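Local structure of DNA ligase (Archaeoglobus fulgidus, 3GDE) at residues 4-9 / 113-118; 45-50 / 119-124; 125-130 / 141-146. The protein probably seals nicks in double-stranded DNA during replication, recombination and repair, spending ATP to join a 3'-hydroxyl end to a 5'-phosphate end. One frame throughout, in Å; residues are numbered along the deposited sequence.

Contact 1 of 3, residues 4-9 / 113-118; sequences MLFAEF and EELTVR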
loop_
_atom_site.group_PDB
_atom_site.type_symbol
_atom_site.label_atom_id
_atom_site.label_comp_id
_atom_site.label_asym_id
_atom_site.label_seq_id
_atom_site.Cartn_x
_atom_site.Cartn_y
_atom_site.Cartn_z
ATOM N N MET A 4 6.232 -17.637 22.486
ATOM C CA MET A 4 7.039 -17.953 21.296
ATOM C C MET A 4 8.296 -17.082 21.246
ATOM O O MET A 4 8.218 -15.875 21.392
ATOM C CB MET A 4 6.232 -17.765 20.005
ATOM C CG MET A 4 6.957 -18.273 18.755
ATOM S SD MET A 4 6.164 -17.859 17.188
ATOM C CE MET A 4 4.758 -18.959 17.211
ATOM N N LEU A 5 9.449 -17.703 21.064
ATOM C CA LEU A 5 10.665 -16.957 20.749
ATOM C C LEU A 5 10.627 -16.546 19.291
ATOM O O LEU A 5 10.216 -17.330 18.429
ATOM C CB LEU A 5 11.929 -17.792 20.988
ATOM C CG LEU A 5 12.503 -18.111 22.379
ATOM C CD1 LEU A 5 12.322 -16.996 23.423
ATOM C CD2 LEU A 5 11.914 -19.415 22.873
ATOM N N PHE A 6 11.057 -15.314 19.018
ATOM C CA PHE A 6 11.215 -14.839 17.645
ATOM C C PHE A 6 12.101 -15.818 16.866
ATOM O O PHE A 6 11.883 -16.029 15.668
ATOM C CB PHE A 6 11.780 -13.411 17.620
ATOM C CG PHE A 6 11.730 -12.754 16.262
ATOM C CD1 PHE A 6 12.840 -12.768 15.425
ATOM C CD2 PHE A 6 10.565 -12.118 15.821
ATOM C CE1 PHE A 6 12.797 -12.164 14.159
ATOM C CE2 PHE A 6 10.507 -11.501 14.571
ATOM C CZ PHE A 6 11.620 -11.525 13.731
ATOM N N ALA A 7 13.071 -16.427 17.555
ATOM C CA ALA A 7 13.941 -17.465 16.973
ATOM C C ALA A 7 13.204 -18.690 16.433
ATOM O O ALA A 7 13.678 -19.318 15.503
ATOM C CB ALA A 7 15.007 -17.920 17.971
ATOM N N GLU A 8 12.076 -19.056 17.035
ATOM C CA GLU A 8 11.283 -20.158 16.498
ATOM C C GLU A 8 10.680 -19.720 15.163
ATOM O O GLU A 8 10.736 -20.453 14.174
ATOM C CB GLU A 8 10.203 -20.623 17.478
ATOM C CG GLU A 8 9.308 -21.717 16.891
ATOM C CD GLU A 8 8.186 -22.177 17.819
ATOM O OE1 GLU A 8 7.466 -23.122 17.428
ATOM O OE2 GLU A 8 8.021 -21.611 18.924
ATOM N N PHE A 9 10.123 -18.512 15.155
ATOM C CA PHE A 9 9.619 -17.875 13.947
ATOM C C PHE A 9 10.719 -17.713 12.892
ATOM O O PHE A 9 10.506 -18.011 11.711
ATOM C CB PHE A 9 8.968 -16.527 14.320
ATOM C CG PHE A 9 8.736 -15.606 13.152
ATOM C CD1 PHE A 9 7.699 -15.848 12.251
ATOM C CD2 PHE A 9 9.551 -14.492 12.961
ATOM C CE1 PHE A 9 7.477 -14.998 11.179
ATOM C CE2 PHE A 9 9.343 -13.639 11.876
ATOM C CZ PHE A 9 8.300 -13.896 10.987
ATOM N N GLU A 113 21.050 -16.145 24.142
ATOM C CA GLU A 113 20.361 -15.280 23.217
ATOM C C GLU A 113 19.021 -15.887 22.860
ATOM O O GLU A 113 18.718 -17.009 23.283
ATOM C CB GLU A 113 21.228 -15.047 21.980
ATOM C CG GLU A 113 22.436 -14.155 22.266
ATOM C CD GLU A 113 23.288 -13.895 21.048
ATOM O OE1 GLU A 113 23.395 -14.801 20.196
ATOM O OE2 GLU A 113 23.857 -12.785 20.938
ATOM N N GLU A 114 18.235 -15.136 22.088
ATOM C CA GLU A 114 16.826 -15.427 21.808
ATOM C C GLU A 114 15.972 -14.344 22.466
ATOM O O GLU A 114 16.232 -13.944 23.597
ATOM C CB GLU A 114 16.406 -16.836 22.297
ATOM C CG GLU A 114 16.575 -17.980 21.249
ATOM C CD GLU A 114 17.176 -19.296 21.810
ATOM O OE1 GLU A 114 17.704 -20.098 20.994
ATOM O OE2 GLU A 114 17.130 -19.532 23.049
ATOM N N LEU A 115 14.988 -13.824 21.748
ATOM C CA LEU A 115 13.951 -13.038 22.407
ATOM C C LEU A 115 12.589 -13.436 21.926
ATOM O O LEU A 115 12.445 -14.010 20.862
ATOM C CB LEU A 115 14.138 -11.517 22.299
ATOM C CG LEU A 115 14.599 -10.737 21.072
ATOM C CD1 LEU A 115 16.097 -10.637 21.121
ATOM C CD2 LEU A 115 14.108 -11.274 19.733
ATOM N N THR A 116 11.601 -13.140 22.758
ATOM C CA THR A 116 10.229 -13.498 22.488
ATOM C C THR A 116 9.647 -12.553 21.458
ATOM O O THR A 116 10.063 -11.391 21.347
ATOM C CB THR A 116 9.369 -13.455 23.779
ATOM O OG1 THR A 116 9.306 -12.112 24.274
ATOM C CG2 THR A 116 9.957 -14.372 24.855
ATOM N N VAL A 117 8.687 -13.063 20.704
ATOM C CA VAL A 117 7.896 -12.247 19.810
ATOM C C VAL A 117 7.246 -11.120 20.624
ATOM O O VAL A 117 7.104 -9.994 20.146
ATOM C CB VAL A 117 6.835 -13.114 19.100
ATOM C CG1 VAL A 117 5.958 -12.275 18.176
ATOM C CG2 VAL A 117 7.522 -14.254 18.334
ATOM N N ARG A 118 6.877 -11.423 21.866
ATOM C CA ARG A 118 6.246 -10.443 22.738
ATOM C C ARG A 118 7.183 -9.258 23.015
ATOM O O ARG A 118 6.774 -8.106 22.880
ATOM C CB ARG A 118 5.764 -11.109 24.036
ATOM C CG ARG A 118 4.559 -10.408 24.694
ATOM C CD ARG A 118 3.177 -10.874 24.149
ATOM N NE ARG A 118 3.267 -11.616 22.886
ATOM C CZ ARG A 118 3.100 -11.097 21.669
ATOM N NH1 ARG A 118 2.814 -9.804 21.506
ATOM N NH2 ARG A 118 3.229 -11.883 20.608
HETATM O O HOH W 1 6.185 -14.348 22.560
#
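Leu5 and Thr116 form a single antiparallel bridge, a non-hydrogen-bonded pair with CA atoms 3.9 Å apart, between two short extended stretches whose directions differ by 131°. The motif lies in the all-helical N-terminal DNA-binding domain of the ligase, and both bridge residues hold the N-cap position of a helix, Leu5 before helix 6-16 and Thr116 before helix 117-129. Two backbone bonds flank the pair. Val117 N donates to Met4 O over 2.9 Å in a nearly straight bond (164°), and Phe6 N donates to Leu115 O over 2.7 Å, lying in the plane of that carbonyl. In each case the donor is the first residue of a helix, so the bridge satisfies N-H groups that have no acceptor in the preceding turn. Met4 O is gripped a second time by a water, which in turn accepts from Arg118 N and so carries the link one residue further into helix 117-129.

The side chains divide between two flanks. On the buried one, Val117 CG2 rests alongside the Met4 chain, 4.0 Å from SD, while Leu115 CD2 meets Phe6 CB at 3.8 Å. Phe6 CG is anti to the backbone N (chi1 -169°) and leads away from 113-118; the ring beyond it packs on Leu158 and Leu161 of helix 152-162, and one face of the ring takes Phe9 CD2, offset toward its rim. On the more exposed flank, Leu5 CD1 meets the Thr116 methyl CG2. The Thr116 hydroxyl turns instead to its own helix and caps Lys119 N. Glu114 contributes only the aliphatic part of its chain, with CG 3.6 Å from Ala7 CB.

Contact 2 of 3, residues 45-50 / 119-124; sequences VVLFIT and KVRETF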
loop_
_atom_site.group_PDB
_atom_site.type_symbol
_atom_site.label_atom_id
_atom_site.label_comp_id
_atom_site.label_asym_id
_atom_site.label_seq_id
_atom_site.Cartn_x
_atom_site.Cartn_y
_atom_site.Cartn_z
ATOM N N VAL A 45 2.759 -13.105 14.277
ATOM C CA VAL A 45 3.368 -13.952 13.238
ATOM C C VAL A 45 2.753 -13.672 11.853
ATOM O O VAL A 45 3.469 -13.624 10.853
ATOM C CB VAL A 45 3.303 -15.472 13.622
ATOM C CG1 VAL A 45 3.571 -16.380 12.420
ATOM C CG2 VAL A 45 4.293 -15.772 14.711
ATOM N N VAL A 46 1.435 -13.477 11.809
ATOM C CA VAL A 46 0.746 -13.239 10.549
ATOM C C VAL A 46 1.198 -11.902 9.934
ATOM O O VAL A 46 1.534 -11.836 8.746
ATOM C CB VAL A 46 -0.802 -13.333 10.691
ATOM C CG1 VAL A 46 -1.494 -12.818 9.439
ATOM C CG2 VAL A 46 -1.216 -14.777 10.953
ATOM N N LEU A 47 1.221 -10.855 10.757
ATOM C CA LEU A 47 1.792 -9.578 10.345
ATOM C C LEU A 47 3.255 -9.725 9.940
ATOM O O LEU A 47 3.600 -9.454 8.788
ATOM C CB LEU A 47 1.618 -8.514 11.433
ATOM C CG LEU A 47 0.375 -7.633 11.271
ATOM C CD1 LEU A 47 -0.906 -8.416 11.492
ATOM C CD2 LEU A 47 0.426 -6.396 12.185
ATOM N N PHE A 48 4.092 -10.188 10.871
ATOM C CA PHE A 48 5.539 -10.270 10.661
ATOM C C PHE A 48 5.971 -11.026 9.395
ATOM O O PHE A 48 6.891 -10.594 8.705
ATOM C CB PHE A 48 6.259 -10.841 11.895
ATOM C CG PHE A 48 6.176 -9.958 13.124
ATOM C CD1 PHE A 48 5.508 -8.737 13.093
ATOM C CD2 PHE A 48 6.792 -10.343 14.306
ATOM C CE1 PHE A 48 5.437 -7.930 14.223
ATOM C CE2 PHE A 48 6.735 -9.544 15.434
ATOM C CZ PHE A 48 6.049 -8.341 15.403
ATOM N N ILE A 49 5.308 -12.137 9.073
ATOM C CA ILE A 49 5.690 -12.903 7.879
ATOM C C ILE A 49 5.452 -12.118 6.572
ATOM O O ILE A 49 6.121 -12.370 5.558
ATOM C CB ILE A 49 5.029 -14.314 7.847
ATOM C CG1 ILE A 49 5.700 -15.210 6.799
ATOM C CG2 ILE A 49 3.519 -14.210 7.620
ATOM C CD1 ILE A 49 5.396 -16.704 6.968
ATOM N N THR A 50 4.521 -11.162 6.614
ATOM C CA THR A 50 4.229 -10.310 5.456
ATOM C C THR A 50 5.115 -9.063 5.382
ATOM O O THR A 50 4.893 -8.204 4.532
ATOM C CB THR A 50 2.748 -9.864 5.410
ATOM O OG1 THR A 50 2.422 -9.146 6.605
ATOM C CG2 THR A 50 1.822 -11.059 5.277
ATOM N N LYS A 119 8.435 -9.548 23.369
ATOM C CA LYS A 119 9.452 -8.510 23.537
ATOM C C LYS A 119 9.720 -7.700 22.261
ATOM O O LYS A 119 9.876 -6.476 22.331
ATOM C CB LYS A 119 10.769 -9.080 24.066
ATOM C CG LYS A 119 11.644 -8.016 24.739
ATOM C CD LYS A 119 13.117 -8.201 24.437
ATOM C CE LYS A 119 13.952 -7.972 25.698
ATOM N NZ LYS A 119 14.128 -9.269 26.462
ATOM N N VAL A 120 9.775 -8.374 21.113
ATOM C CA VAL A 120 9.921 -7.692 19.818
ATOM C C VAL A 120 8.774 -6.697 19.594
ATOM O O VAL A 120 8.996 -5.539 19.267
ATOM C CB VAL A 120 10.002 -8.691 18.628
ATOM C CG1 VAL A 120 9.924 -7.958 17.301
ATOM C CG2 VAL A 120 11.289 -9.494 18.699
ATOM N N ARG A 121 7.553 -7.173 19.790
ATOM C CA ARG A 121 6.358 -6.345 19.708
ATOM C C ARG A 121 6.404 -5.132 20.651
ATOM O O ARG A 121 6.093 -4.027 20.230
ATOM C CB ARG A 121 5.139 -7.193 20.030
ATOM C CG ARG A 121 3.846 -6.426 20.050
ATOM C CD ARG A 121 3.238 -6.507 18.676
ATOM N NE ARG A 121 3.317 -5.245 17.978
ATOM C CZ ARG A 121 3.116 -5.088 16.676
ATOM N NH1 ARG A 121 2.844 -6.123 15.897
ATOM N NH2 ARG A 121 3.209 -3.876 16.155
ATOM N N GLU A 122 6.794 -5.355 21.906
ATOM C CA GLU A 122 6.845 -4.288 22.925
ATOM C C GLU A 122 7.889 -3.232 22.580
ATOM O O GLU A 122 7.610 -2.043 22.660
ATOM C CB GLU A 122 7.142 -4.845 24.327
ATOM C CG GLU A 122 6.269 -6.020 24.768
ATOM C CD GLU A 122 4.918 -5.623 25.372
ATOM O OE1 GLU A 122 4.275 -6.528 25.960
ATOM O OE2 GLU A 122 4.497 -4.435 25.269
ATOM N N THR A 123 9.082 -3.685 22.200
ATOM C CA THR A 123 10.172 -2.807 21.774
ATOM C C THR A 123 9.779 -1.970 20.546
ATOM O O THR A 123 10.042 -0.761 20.505
ATOM C CB THR A 123 11.437 -3.629 21.470
ATOM O OG1 THR A 123 11.680 -4.520 22.566
ATOM C CG2 THR A 123 12.649 -2.715 21.257
ATOM N N PHE A 124 9.143 -2.624 19.565
ATOM C CA PHE A 124 8.576 -1.938 18.380
ATOM C C PHE A 124 7.539 -0.873 18.734
ATOM O O PHE A 124 7.590 0.240 18.198
ATOM C CB PHE A 124 7.974 -2.939 17.386
ATOM C CG PHE A 124 8.999 -3.664 16.542
ATOM C CD1 PHE A 124 8.607 -4.665 15.666
ATOM C CD2 PHE A 124 10.356 -3.360 16.638
ATOM C CE1 PHE A 124 9.543 -5.337 14.868
ATOM C CE2 PHE A 124 11.297 -4.038 15.858
ATOM C CZ PHE A 124 10.883 -5.023 14.970
#
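Phe48 reaches across to Val120, Arg121 and Phe124 in a contact between helices 39-49 and 117-129 that is made by side-chain ends alone, inside the helical N-terminal domain. The axes of segments 45-49 and 119-124 come no closer than 12.6 Å and cross at 69°, too far apart for the backbones to meet, and the Phe48 ring spans much of the gap. Ring atom CE2 comes to 4.0 Å from Val120 CG1, while CZ makes a looser approach to Phe124 CD1. Val120 CG1 also lies over one face of the Phe124 ring, toward its rim, so this methyl packs against both aromatic groups.

Arg121 closes the other flank. Bent at chi2 and chi3, its chain brings NH1 to 3.6 Å from Phe48 CE1, with the guanidinium and ring planes 37° apart, and Leu47 CD2 lies near the same nitrogen. NH1 also forms a salt bridge with Asp44, and NH2 donates to Val53 O. The chemistry thus implies a positive charge brought to the border of an apolar cluster, where Asp44 probably balances it and the bonds to Asp44 and Val53 fix the guanidinium beside Phe48.

Contact 3 of 3, residues 125-130 / 141-146; sequences DEIASL and MLLTGL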
loop_
_atom_site.group_PDB
_atom_site.type_symbol
_atom_site.label_atom_id
_atom_site.label_comp_id
_atom_site.label_asym_id
_atom_site.label_seq_id
_atom_site.Cartn_x
_atom_site.Cartn_y
_atom_site.Cartn_z
ATOM N N ASP A 125 6.599 -1.212 19.624
ATOM C CA ASP A 125 5.574 -0.259 20.059
ATOM C C ASP A 125 6.176 0.965 20.757
ATOM O O ASP A 125 5.718 2.088 20.535
ATOM C CB ASP A 125 4.503 -0.934 20.929
ATOM C CG ASP A 125 3.567 -1.855 20.123
ATOM O OD1 ASP A 125 3.685 -1.939 18.880
ATOM O OD2 ASP A 125 2.695 -2.492 20.741
ATOM N N GLU A 126 7.217 0.759 21.572
ATOM C CA GLU A 126 7.941 1.885 22.152
ATOM C C GLU A 126 8.647 2.738 21.090
ATOM O O GLU A 126 8.521 3.954 21.104
ATOM C CB GLU A 126 8.956 1.459 23.210
ATOM C CG GLU A 126 9.695 2.703 23.712
ATOM C CD GLU A 126 10.641 2.485 24.865
ATOM O OE1 GLU A 126 11.218 3.503 25.291
ATOM O OE2 GLU A 126 10.820 1.335 25.331
ATOM N N ILE A 127 9.393 2.094 20.190
ATOM C CA ILE A 127 10.063 2.784 19.093
ATOM C C ILE A 127 9.102 3.659 18.283
ATOM O O ILE A 127 9.399 4.825 18.042
ATOM C CB ILE A 127 10.844 1.793 18.170
ATOM C CG1 ILE A 127 12.107 1.288 18.880
ATOM C CG2 ILE A 127 11.222 2.463 16.867
ATOM C CD1 ILE A 127 12.752 0.023 18.260
ATOM N N ALA A 128 7.952 3.102 17.893
ATOM C CA ALA A 128 6.899 3.851 17.179
ATOM C C ALA A 128 6.369 5.112 17.901
ATOM O O ALA A 128 5.972 6.088 17.253
ATOM C CB ALA A 128 5.748 2.922 16.812
ATOM N N SER A 129 6.363 5.098 19.229
ATOM C CA SER A 129 5.847 6.226 20.019
ATOM C C SER A 129 6.826 7.409 20.171
ATOM O O SER A 129 6.433 8.500 20.613
ATOM C CB SER A 129 5.391 5.745 21.400
ATOM O OG SER A 129 6.485 5.223 22.135
ATOM N N LEU A 130 8.086 7.201 19.791
ATOM C CA LEU A 130 9.138 8.167 20.093
ATOM C C LEU A 130 9.201 9.320 19.098
ATOM O O LEU A 130 9.442 9.117 17.916
ATOM C CB LEU A 130 10.502 7.475 20.197
ATOM C CG LEU A 130 10.673 6.389 21.260
ATOM C CD1 LEU A 130 12.094 5.883 21.222
ATOM C CD2 LEU A 130 10.306 6.865 22.667
ATOM N N MET A 141 19.308 3.083 20.559
ATOM C CA MET A 141 19.594 2.350 21.792
ATOM C C MET A 141 18.659 1.160 22.005
ATOM O O MET A 141 19.097 0.103 22.445
ATOM C CB MET A 141 19.594 3.295 23.005
ATOM C CG MET A 141 20.751 4.310 22.995
ATOM S SD MET A 141 22.311 3.562 22.454
ATOM C CE MET A 141 22.607 2.461 23.839
ATOM N N LEU A 142 17.383 1.327 21.664
ATOM C CA LEU A 142 16.398 0.240 21.736
ATOM C C LEU A 142 16.671 -0.883 20.742
ATOM O O LEU A 142 16.602 -2.056 21.093
ATOM C CB LEU A 142 14.976 0.774 21.565
ATOM C CG LEU A 142 14.417 1.564 22.753
ATOM C CD1 LEU A 142 13.137 2.298 22.357
ATOM C CD2 LEU A 142 14.195 0.651 23.975
ATOM N N LEU A 143 16.983 -0.518 19.504
ATOM C CA LEU A 143 17.411 -1.486 18.495
ATOM C C LEU A 143 18.705 -2.208 18.886
ATOM O O LEU A 143 18.821 -3.411 18.670
ATOM C CB LEU A 143 17.607 -0.791 17.144
ATOM C CG LEU A 143 16.397 -0.195 16.431
ATOM C CD1 LEU A 143 16.869 0.740 15.314
ATOM C CD2 LEU A 143 15.448 -1.295 15.895
ATOM N N THR A 144 19.672 -1.455 19.420
ATOM C CA THR A 144 20.946 -1.972 19.951
ATOM C C THR A 144 20.747 -2.998 21.073
ATOM O O THR A 144 21.462 -4.000 21.140
ATOM C CB THR A 144 21.828 -0.811 20.488
ATOM O OG1 THR A 144 22.195 0.051 19.408
ATOM C CG2 THR A 144 23.111 -1.319 21.185
ATOM N N GLY A 145 19.778 -2.740 21.949
ATOM C CA GLY A 145 19.438 -3.669 23.004
ATOM C C GLY A 145 18.863 -4.956 22.458
ATOM O O GLY A 145 19.108 -6.034 23.011
ATOM N N LEU A 146 18.103 -4.846 21.368
ATOM C CA LEU A 146 17.461 -5.992 20.744
ATOM C C LEU A 146 18.492 -6.865 20.008
ATOM O O LEU A 146 18.484 -8.097 20.133
ATOM C CB LEU A 146 16.373 -5.500 19.785
ATOM C CG LEU A 146 15.018 -6.200 19.710
ATOM C CD1 LEU A 146 14.342 -6.319 21.093
ATOM C CD2 LEU A 146 14.117 -5.451 18.729
#
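Leu142 packs against Glu126, Ile127 and Leu130 where segments 125-129 and 141-146 run almost antiparallel, at 165° with axes 10.8 Å apart, as the two arms of a helical hairpin. Its CB lies 4.0 Å from Ile127 CG1, and the two side chains slide past each other in opposite directions. Chi1 of -72° sets CG anti to the carbonyl carbon, and from CG both methyls reach the other helix. CD1 is the methyl most surrounded there: it meets Glu126 CD at 3.5 Å, Ile127 CG1 at 3.8 Å and, tip to tip, Leu130 CD1 at 3.9 Å. CD2 turns to the carboxylate and comes to 3.7 Å from Glu126 OE2.

Glu126 crosses Leu142 at about a right angle. Its chain is extended, so CG and the carboxylate pass across the Leu142 methyls before OE1 reaches a salt bridge with Arg138, one turn earlier on the opposing helix. An alanine in place of Glu126 would probably leave Arg138 without this charged mate and open a gap beside CD1 and CD2 of Leu142.

Deeper in the hairpin, Ile127 CD1 carries the apolar contact on to Leu143 CD2, again at 3.8 Å and with the side chains nearly perpendicular. Leu143 then packs on Leu69 and Ala72 of helix 66-77, while Ile127 leans on Leu62 and Val64 of the loop before that helix. The hairpin thus sits with its Ile127-Leu143 side against helix 66-77 and the loop leading into it.

From the N terminus, contact 1 closes a largely helical loop of 103 residues, bringing the start of helix 6-16 to the start of helix 117-129. Contact 2 opens within that loop, at 45-50, and closes just beyond it at 119-124, so the two cross along the chain. Contact 3 follows in series, a short hairpin closure between 125-130 and 141-146. Helix 117-129 takes part in all three and ties helices 6-16, 39-49 and 135-149 together. Contacts 1 and 2, with centres about 10 Å apart, share one apolar core through Phe6, Phe9 and Phe48; Leu146 joins contact 3 to Leu115 and Thr123.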